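Local structure of carbonic anhydrase (Sordaria macrospora, 4O1J) at the interface of chains A and B. The protein catalyses the reversible hydration of carbon dioxide to hydrogencarbonate as a tetrameric, zinc-dependent beta-class carbonic anhydrase. Sequence-based numbering; all coordinates share one arbitrary frame. Chains: chain A/B, Carbonic anhydrase.

Contact 1 and contact 2 are neighbouring patches of one two-fold symmetric subunit interface, their C-alpha centres about 7 Å apart. Both include B:Ser59, whose carbonyl oxygen reaches A:Thr64 through water in contact 1 and A:Gly72 directly in contact 2. The same water also meets A:Val74, so it ties the patches together. Strand 74-79 of chain A contributes to both, as does the turn through A:Pro71 and A:Gly72. Contact 1 lies toward the two-fold axis, where helices 63-66 meet; contact 2 reaches the zinc-site loop of chain B. Dimer formation and active-site construction are therefore probably linked.

Contact 1: the interface of chains A and B. Residues chain A 63-65, 71, 76; chain B 59, 62, 65, 78.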
loop_
_atom_site.group_PDB
_atom_site.type_symbol
_atom_site.label_atom_id
_atom_site.label_comp_id
_atom_site.label_asym_id
_atom_site.label_seq_id
_atom_site.Cartn_x
_atom_site.Cartn_y
_atom_site.Cartn_z
ATOM N N GLU A 63 19.134 -6.219 -13.930
ATOM C CA GLU A 63 20.254 -6.352 -12.995
ATOM C C GLU A 63 21.221 -7.494 -13.327
ATOM O O GLU A 63 22.431 -7.331 -13.217
ATOM C CB GLU A 63 19.724 -6.520 -11.557
ATOM C CG GLU A 63 19.101 -7.872 -11.244
ATOM C CD GLU A 63 17.972 -8.228 -12.177
ATOM O OE1 GLU A 63 17.145 -7.336 -12.458
ATOM O OE2 GLU A 63 17.935 -9.382 -12.664
ATOM N N THR A 64 20.688 -8.641 -13.730
ATOM C CA THR A 64 21.500 -9.835 -13.878
ATOM C C THR A 64 22.351 -9.767 -15.138
ATOM O O THR A 64 23.448 -10.329 -15.182
ATOM C CB THR A 64 20.626 -11.096 -13.900
ATOM O OG1 THR A 64 19.755 -11.081 -12.762
ATOM C CG2 THR A 64 21.479 -12.340 -13.827
ATOM N N THR A 65 21.857 -9.062 -16.152
ATOM C CA THR A 65 22.612 -8.886 -17.392
ATOM C C THR A 65 23.720 -7.847 -17.232
ATOM O O THR A 65 24.878 -8.107 -17.569
ATOM C CB THR A 65 21.704 -8.459 -18.571
ATOM O OG1 THR A 65 20.727 -9.473 -18.825
ATOM C CG2 THR A 65 22.528 -8.268 -19.832
ATOM N N PRO A 71 21.707 -16.438 -13.311
ATOM C CA PRO A 71 20.495 -16.669 -12.517
ATOM C C PRO A 71 20.781 -17.455 -11.245
ATOM O O PRO A 71 21.349 -18.550 -11.304
ATOM C CB PRO A 71 19.590 -17.473 -13.464
ATOM C CG PRO A 71 20.464 -17.870 -14.625
ATOM C CD PRO A 71 21.515 -16.822 -14.718
ATOM N N VAL A 76 15.771 -9.725 -6.600
ATOM C CA VAL A 76 15.482 -8.349 -7.018
ATOM C C VAL A 76 14.037 -7.871 -6.839
ATOM O O VAL A 76 13.075 -8.623 -6.997
ATOM C CB VAL A 76 15.902 -8.118 -8.520
ATOM C CG1 VAL A 76 16.468 -9.380 -9.129
ATOM C CG2 VAL A 76 14.754 -7.593 -9.378
ATOM N N SER B 59 15.933 -15.088 -7.133
ATOM C CA SER B 59 17.198 -14.818 -7.809
ATOM C C SER B 59 17.350 -15.682 -9.061
ATOM O O SER B 59 18.122 -15.362 -9.969
ATOM C CB SER B 59 18.386 -15.046 -6.859
ATOM O OG SER B 59 18.409 -16.366 -6.334
ATOM N N PRO B 62 15.629 -14.178 -13.475
ATOM C CA PRO B 62 15.813 -12.899 -14.179
ATOM C C PRO B 62 15.243 -12.927 -15.594
ATOM O O PRO B 62 15.792 -13.582 -16.475
ATOM C CB PRO B 62 17.330 -12.730 -14.207
ATOM C CG PRO B 62 17.854 -14.122 -14.191
ATOM C CD PRO B 62 16.891 -14.935 -13.376
ATOM N N THR B 65 17.405 -12.653 -18.912
ATOM C CA THR B 65 18.328 -13.758 -19.172
ATOM C C THR B 65 17.592 -15.002 -19.663
ATOM O O THR B 65 17.958 -15.585 -20.687
ATOM C CB THR B 65 19.149 -14.136 -17.915
ATOM O OG1 THR B 65 19.947 -13.023 -17.501
ATOM C CG2 THR B 65 20.079 -15.297 -18.221
ATOM N N ARG B 78 8.887 -6.957 -10.165
ATOM C CA ARG B 78 9.134 -8.190 -9.438
ATOM C C ARG B 78 8.892 -8.010 -7.955
ATOM O O ARG B 78 9.363 -7.046 -7.345
ATOM C CB ARG B 78 10.560 -8.694 -9.662
ATOM C CG ARG B 78 10.820 -9.336 -11.007
ATOM C CD ARG B 78 11.737 -10.519 -10.807
ATOM N NE ARG B 78 13.067 -10.335 -11.373
ATOM C CZ ARG B 78 14.121 -11.082 -11.055
ATOM N NH1 ARG B 78 14.013 -12.050 -10.154
ATOM N NH2 ARG B 78 15.290 -10.850 -11.634
HETATM O O HOH W 1 20.387 -13.256 -10.598
#
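A:Glu63 and B:Arg78 form the charged contact of this patch of the beta-carbonic anhydrase dimer. Carboxylate and guanidinium reach toward each other from the two subunits, and OE2 of A:Glu63 lies 3.2 Å from NH2 of B:Arg78. No N-H is aimed at the oxygen and the two planes stand 76° apart, so this salt bridge is electrostatic rather than a hydrogen bond. The arginine chain, bent at chi2 and chi3, lays its guanidinium against A:Val76. There CG1 of the valine sits over one face, offset toward the rim, 3.5 Å from CZ of B:Arg78, while CG2 comes near NE.

Within chain A, the hydroxyl OG1 of A:Thr64 donates over 2.5 Å to OE2 of A:Glu63, which accepts with its anti lone pair, the one away from OE1. OE2 thus has both a hydroxyl and a cationic neighbour, which would probably favour its charged form and limit rotation of the carboxylate. A water 3.1 Å from OG1 of A:Thr64 carries the polar contact on to the backbone oxygen of B:Ser59. The threonine OG1 lies beside its own backbone N (chi1 -52°), facing the water and the carboxylate, whereas CG2 points toward B:Thr65.

Apolar contacts centre on B:Pro62, whose CB-CG-CD edge points into the notch between A:Thr64 and A:Pro71. Its CB packs 3.7 Å from CB of A:Thr64, and its CD lies 3.7 Å from CB of A:Pro71. The other end of A:Pro71 looks toward B:Thr65, with its CD 4.1 Å from the threonine CG2. The two Thr65 side chains, on the paired helices 63-66, run antiparallel past one another; their OG1 atoms, A:Thr65 to B:Thr65, remain 3.9 Å apart, too far for a hydrogen bond.

Repeated by the two-fold axis, this mixture of charge, water and proline packing joins helix 63-66 and strand 74-79 of the two subunits and probably helps to hold the dimer from which the tetramer is built.

Contact 2: the interface of chains A and B. Residues chain A 47, 49, 72-75; chain B 57-59.
B:Ser59 lies against the turn of chain A before strand 74-79, where A:Gly72 has a positive phi (122°) and its backbone N donates to the carbonyl oxygen of B:Ser59 over 2.7 Å. The chain B segment, B:Ser57 to B:Ser59, follows the zinc ligand B:Cys56 in the Cys-X-Asp-X-Arg motif of beta-carbonic anhydrases, and the partner subunit helps to build the active site. B:Asp58 is the aspartate of the motif's Asp-Arg dyad, which in this family can bind the zinc when the site is closed.

A:Gln47 grips this loop by its side-chain amide. Its oxygen OE1 accepts from the hydroxyl OG of B:Ser59 at 2.5 Å and from the backbone N of B:Ser59 at 2.9 Å, both donors tilted modestly from the carbonyl plane. CG of the glutamine sits between its backbone N and carbonyl carbon (chi1 67°), and the extended chain beyond carries the amide across to the loop. There the amide lies nearly parallel to the carboxylate of B:Asp58, the planes 25° apart. NE2 of A:Gln47 is 3.1 Å from OD2 of B:Asp58, but its N-H is not aimed at that oxygen. An alanine here would remove this amide and would probably leave the hydroxyl and backbone N of B:Ser59 without their shared acceptor, the zinc-site loop being freer to shift.

A:Phe75 has its ring over the loop backbone: CB of B:Ser57 lies above one face near the rim, 3.7 Å from CZ of A:Phe75, while CE1 approaches CA of B:Asp58. On another flank, CB of A:Pro49 packs 3.6 Å from CB of B:Ser59. One water links the backbone oxygens of A:Val74 and B:Ser59; the water that A:Thr64 also holds is met by the backbone N of A:Val74.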
loop_
_atom_site.group_PDB
_atom_site.type_symbol
_atom_site.label_atom_id
_atom_site.label_comp_id
_atom_site.label_asym_id
_atom_site.label_seq_id
_atom_site.Cartn_x
_atom_site.Cartn_y
_atom_site.Cartn_z
ATOM N N GLN A 47 18.275 -21.513 -3.562
ATOM C CA GLN A 47 19.006 -20.319 -3.948
ATOM C C GLN A 47 19.799 -19.767 -2.779
ATOM O O GLN A 47 19.409 -19.909 -1.615
ATOM C CB GLN A 47 18.054 -19.247 -4.491
ATOM C CG GLN A 47 17.098 -18.672 -3.449
ATOM C CD GLN A 47 16.101 -17.693 -4.038
ATOM O OE1 GLN A 47 16.468 -16.794 -4.794
ATOM N NE2 GLN A 47 14.831 -17.868 -3.702
ATOM N N PRO A 49 21.422 -16.214 -3.047
ATOM C CA PRO A 49 21.910 -14.944 -3.593
ATOM C C PRO A 49 22.565 -14.108 -2.505
ATOM O O PRO A 49 22.156 -14.183 -1.346
ATOM C CB PRO A 49 20.637 -14.273 -4.105
ATOM C CG PRO A 49 19.575 -14.780 -3.192
ATOM C CD PRO A 49 19.955 -16.204 -2.880
ATOM N N GLY A 72 20.416 -16.869 -10.104
ATOM C CA GLY A 72 20.573 -17.517 -8.820
ATOM C C GLY A 72 21.422 -16.747 -7.825
ATOM O O GLY A 72 21.631 -17.213 -6.701
ATOM N N ASP A 73 21.917 -15.573 -8.212
ATOM C CA ASP A 73 22.775 -14.820 -7.300
ATOM C C ASP A 73 22.323 -13.376 -7.074
ATOM O O ASP A 73 22.933 -12.655 -6.285
ATOM C CB ASP A 73 24.234 -14.842 -7.787
ATOM C CG ASP A 73 24.380 -14.432 -9.233
ATOM O OD1 ASP A 73 23.564 -13.616 -9.698
ATOM O OD2 ASP A 73 25.327 -14.907 -9.898
ATOM N N VAL A 74 21.259 -12.949 -7.749
ATOM C CA VAL A 74 20.675 -11.638 -7.459
ATOM C C VAL A 74 19.157 -11.703 -7.217
ATOM O O VAL A 74 18.381 -12.008 -8.122
ATOM C CB VAL A 74 20.959 -10.626 -8.579
ATOM C CG1 VAL A 74 20.320 -9.297 -8.248
ATOM C CG2 VAL A 74 22.456 -10.452 -8.778
ATOM N N PHE A 75 18.755 -11.411 -5.983
ATOM C CA PHE A 75 17.350 -11.337 -5.572
ATOM C C PHE A 75 16.840 -9.917 -5.828
ATOM O O PHE A 75 17.434 -8.973 -5.324
ATOM C CB PHE A 75 17.246 -11.696 -4.086
ATOM C CG PHE A 75 15.870 -12.076 -3.627
ATOM C CD1 PHE A 75 15.296 -13.281 -4.011
ATOM C CD2 PHE A 75 15.165 -11.246 -2.767
ATOM C CE1 PHE A 75 14.032 -13.640 -3.565
ATOM C CE2 PHE A 75 13.903 -11.597 -2.317
ATOM C CZ PHE A 75 13.334 -12.794 -2.717
ATOM N N SER B 57 10.548 -12.190 -7.181
ATOM C CA SER B 57 11.831 -11.587 -6.853
ATOM C C SER B 57 12.974 -12.594 -6.854
ATOM O O SER B 57 14.144 -12.204 -6.878
ATOM C CB SER B 57 11.742 -10.918 -5.473
ATOM O OG SER B 57 11.076 -9.669 -5.546
ATOM N N ASP B 58 12.607 -13.878 -6.847
ATOM C CA ASP B 58 13.523 -15.019 -6.853
ATOM C C ASP B 58 14.770 -14.771 -7.698
ATOM O O ASP B 58 14.682 -14.294 -8.836
ATOM C CB ASP B 58 12.779 -16.254 -7.373
ATOM C CG ASP B 58 13.417 -17.562 -6.939
ATOM O OD1 ASP B 58 14.476 -17.927 -7.500
ATOM O OD2 ASP B 58 12.845 -18.235 -6.047
ATOM N N SER B 59 15.933 -15.088 -7.133
ATOM C CA SER B 59 17.198 -14.818 -7.809
ATOM C C SER B 59 17.350 -15.682 -9.061
ATOM O O SER B 59 18.122 -15.362 -9.969
ATOM C CB SER B 59 18.386 -15.046 -6.859
ATOM O OG SER B 59 18.409 -16.366 -6.334
HETATM O O HOH W 2 17.057 -12.597 -10.801
HETATM O O HOH W 3 20.387 -13.256 -10.598
#